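Local coordinates for protein blood group a-and b-cleaving endo-beta-galactosidase (Streptococcus pneumoniae, PDB 2YGL) that comprises the tandem CBM51 modules of a pneumococcal family 98 glycoside hydrolase that cleaves blood group A and B antigens, and probably binds carbohydrate, at residues Met12-Ala17 with Val28-Pro33. Numbering follows the deposited sequence.
Sequences MDWSSA and VQKDAP
The indole of Trp14 reaches across to Val28 and ends against both its backbone and its side chain. At CB the chain turns so that CG lies between the backbone N and the carbonyl carbon (chi1 55°). From there the fused rings extend over Ala17, whose CB lies 3.5 Å from the ring plane, displaced from its centre. Further out, Trp14 CZ3 touches Val28 CG1, and on the other side of the ring plane approaches Lys30 CE at 4.1 Å. At the far corner, the ring edge at Trp14 CH2 faces the backbone O of Val28, 3.2 Å away and near the ring plane, a close C-H to oxygen approach. The same Trp14 CH2 lies 3.9 Å from Val28 CB. On the Ala17 side of the ring plane, Val28 CG2 meets Ala17 CB at 4.0 Å, while Val28 CG1, anti to the backbone N (chi1 173°), is the branch turned to the ring.

In this NPCBM/NEW2 module, a CBM51 beta-sandwich, the contact joins the two sheets at one margin: strand 16-17 is the outermost strand of the five-stranded sheet, and strand 29-30 pairs with strand 60-64 of the other. Val28 is buried between them, touching Ile71 of the first sheet and Ile61 and Thr63 of the second, while Tyr73 packs on Trp14.

Lys30 lies on the other side of the ring plane from Ala17 CB, its chain extended beyond CG and its CE meeting the indole obliquely. Its NZ stands 5.5 Å from the centroid of the Trp14 six-membered ring, 18° off the normal, a long cation-pi approach that is at most weakly attractive. A water accepts from Lys30 NZ (2.8 Å) and donates to Asp13 OD1 (2.6 Å), linking the opposite charges without direct contact.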
loop_
_atom_site.group_PDB
_atom_site.type_symbol
_atom_site.label_atom_id
_atom_site.label_comp_id
_atom_site.label_asym_id
_atom_site.label_seq_id
_atom_site.Cartn_x
_atom_site.Cartn_y
_atom_site.Cartn_z
ATOM N N MET A 12 -8.924 15.796 7.235
ATOM C CA MET A 12 -9.662 15.382 6.043
ATOM C C MET A 12 -10.977 16.144 5.928
ATOM O O MET A 12 -11.392 16.833 6.862
ATOM C CB MET A 12 -9.943 13.876 6.064
ATOM C CG MET A 12 -8.736 13.006 6.357
ATOM S SD MET A 12 -9.161 11.257 6.368
ATOM C CE MET A 12 -8.103 10.682 7.679
ATOM N N ASP A 13 -11.625 16.017 4.776
ATOM C CA ASP A 13 -12.933 16.617 4.553
ATOM C C ASP A 13 -13.999 15.538 4.683
ATOM O O ASP A 13 -13.953 14.531 3.973
ATOM C CB ASP A 13 -13.003 17.259 3.161
ATOM C CG ASP A 13 -11.821 18.171 2.871
ATOM O OD1 ASP A 13 -11.532 19.068 3.691
ATOM O OD2 ASP A 13 -11.184 17.996 1.812
ATOM N N TRP A 14 -14.946 15.738 5.599
ATOM C CA TRP A 14 -16.056 14.798 5.752
ATOM C C TRP A 14 -17.020 14.884 4.573
ATOM O O TRP A 14 -17.205 15.956 3.995
ATOM C CB TRP A 14 -16.793 14.993 7.090
ATOM C CG TRP A 14 -17.303 16.382 7.365
ATOM C CD1 TRP A 14 -18.208 17.092 6.624
ATOM C CD2 TRP A 14 -16.968 17.213 8.486
ATOM N NE1 TRP A 14 -18.437 18.316 7.199
ATOM C CE2 TRP A 14 -17.688 18.419 8.342
ATOM C CE3 TRP A 14 -16.118 17.060 9.590
ATOM C CZ2 TRP A 14 -17.590 19.468 9.264
ATOM C CZ3 TRP A 14 -16.019 18.107 10.508
ATOM C CH2 TRP A 14 -16.754 19.295 10.336
ATOM N N SER A 15 -17.608 13.749 4.202
ATOM C CA SER A 15 -18.627 13.719 3.152
ATOM C C SER A 15 -19.933 14.315 3.676
ATOM O O SER A 15 -20.686 14.940 2.928
ATOM C CB SER A 15 -18.841 12.296 2.632
ATOM O OG SER A 15 -19.214 11.413 3.677
ATOM N N SER A 16 -20.185 14.114 4.966
ATOM C CA SER A 16 -21.298 14.749 5.671
ATOM C C SER A 16 -21.046 14.743 7.179
ATOM O O SER A 16 -20.251 13.946 7.691
ATOM C CB SER A 16 -22.632 14.063 5.346
ATOM O OG SER A 16 -22.623 12.707 5.758
ATOM N N ALA A 17 -21.722 15.648 7.879
ATOM C CA ALA A 17 -21.606 15.755 9.326
ATOM C C ALA A 17 -22.896 16.303 9.918
ATOM O O ALA A 17 -23.376 17.361 9.507
ATOM C CB ALA A 17 -20.422 16.639 9.708
ATOM N N VAL A 28 -19.908 20.833 13.426
ATOM C CA VAL A 28 -19.019 19.851 14.048
ATOM C C VAL A 28 -17.588 20.406 14.037
ATOM O O VAL A 28 -17.142 20.972 13.038
ATOM C CB VAL A 28 -19.104 18.483 13.321
ATOM C CG1 VAL A 28 -18.055 17.512 13.840
ATOM C CG2 VAL A 28 -20.504 17.883 13.472
ATOM N N GLN A 29 -16.889 20.262 15.159
ATOM C CA GLN A 29 -15.608 20.936 15.358
ATOM C C GLN A 29 -14.384 20.061 15.095
ATOM O O GLN A 29 -14.357 18.881 15.452
ATOM C CB GLN A 29 -15.549 21.542 16.761
ATOM C CG GLN A 29 -16.513 22.711 16.971
ATOM C CD GLN A 29 -16.116 23.945 16.178
ATOM O OE1 GLN A 29 -15.037 24.501 16.375
ATOM N NE2 GLN A 29 -16.988 24.376 15.272
ATOM N N LYS A 30 -13.379 20.655 14.455
ATOM C CA LYS A 30 -12.096 19.996 14.233
ATOM C C LYS A 30 -11.112 20.454 15.301
ATOM O O LYS A 30 -10.915 21.660 15.494
ATOM C CB LYS A 30 -11.533 20.324 12.846
ATOM C CG LYS A 30 -12.439 19.970 11.676
ATOM C CD LYS A 30 -11.840 20.465 10.364
ATOM C CE LYS A 30 -12.881 20.497 9.262
ATOM N NZ LYS A 30 -12.356 21.150 8.026
ATOM N N ASP A 31 -10.512 19.485 15.991
ATOM C CA ASP A 31 -9.474 19.734 16.999
ATOM C C ASP A 31 -9.958 20.584 18.182
ATOM O O ASP A 31 -9.181 21.315 18.806
ATOM C CB ASP A 31 -8.222 20.333 16.342
ATOM C CG ASP A 31 -7.708 19.485 15.192
ATOM O OD1 ASP A 31 -7.848 18.245 15.251
ATOM O OD2 ASP A 31 -7.164 20.055 14.223
ATOM N N ALA A 32 -11.247 20.460 18.487
ATOM C CA ALA A 32 -11.877 21.173 19.594
ATOM C C ALA A 32 -13.177 20.479 19.999
ATOM O O ALA A 32 -13.808 19.815 19.168
ATOM C CB ALA A 32 -12.154 22.630 19.204
ATOM N N PRO A 33 -13.582 20.618 21.280
ATOM C CA PRO A 33 -14.922 20.192 21.693
ATOM C C PRO A 33 -15.974 20.998 20.932
ATOM O O PRO A 33 -15.681 22.115 20.489
ATOM C CB PRO A 33 -14.963 20.549 23.182
ATOM C CG PRO A 33 -13.532 20.628 23.603
ATOM C CD PRO A 33 -12.797 21.143 22.413
HETATM O O HOH W 1 -13.079 20.058 5.543
#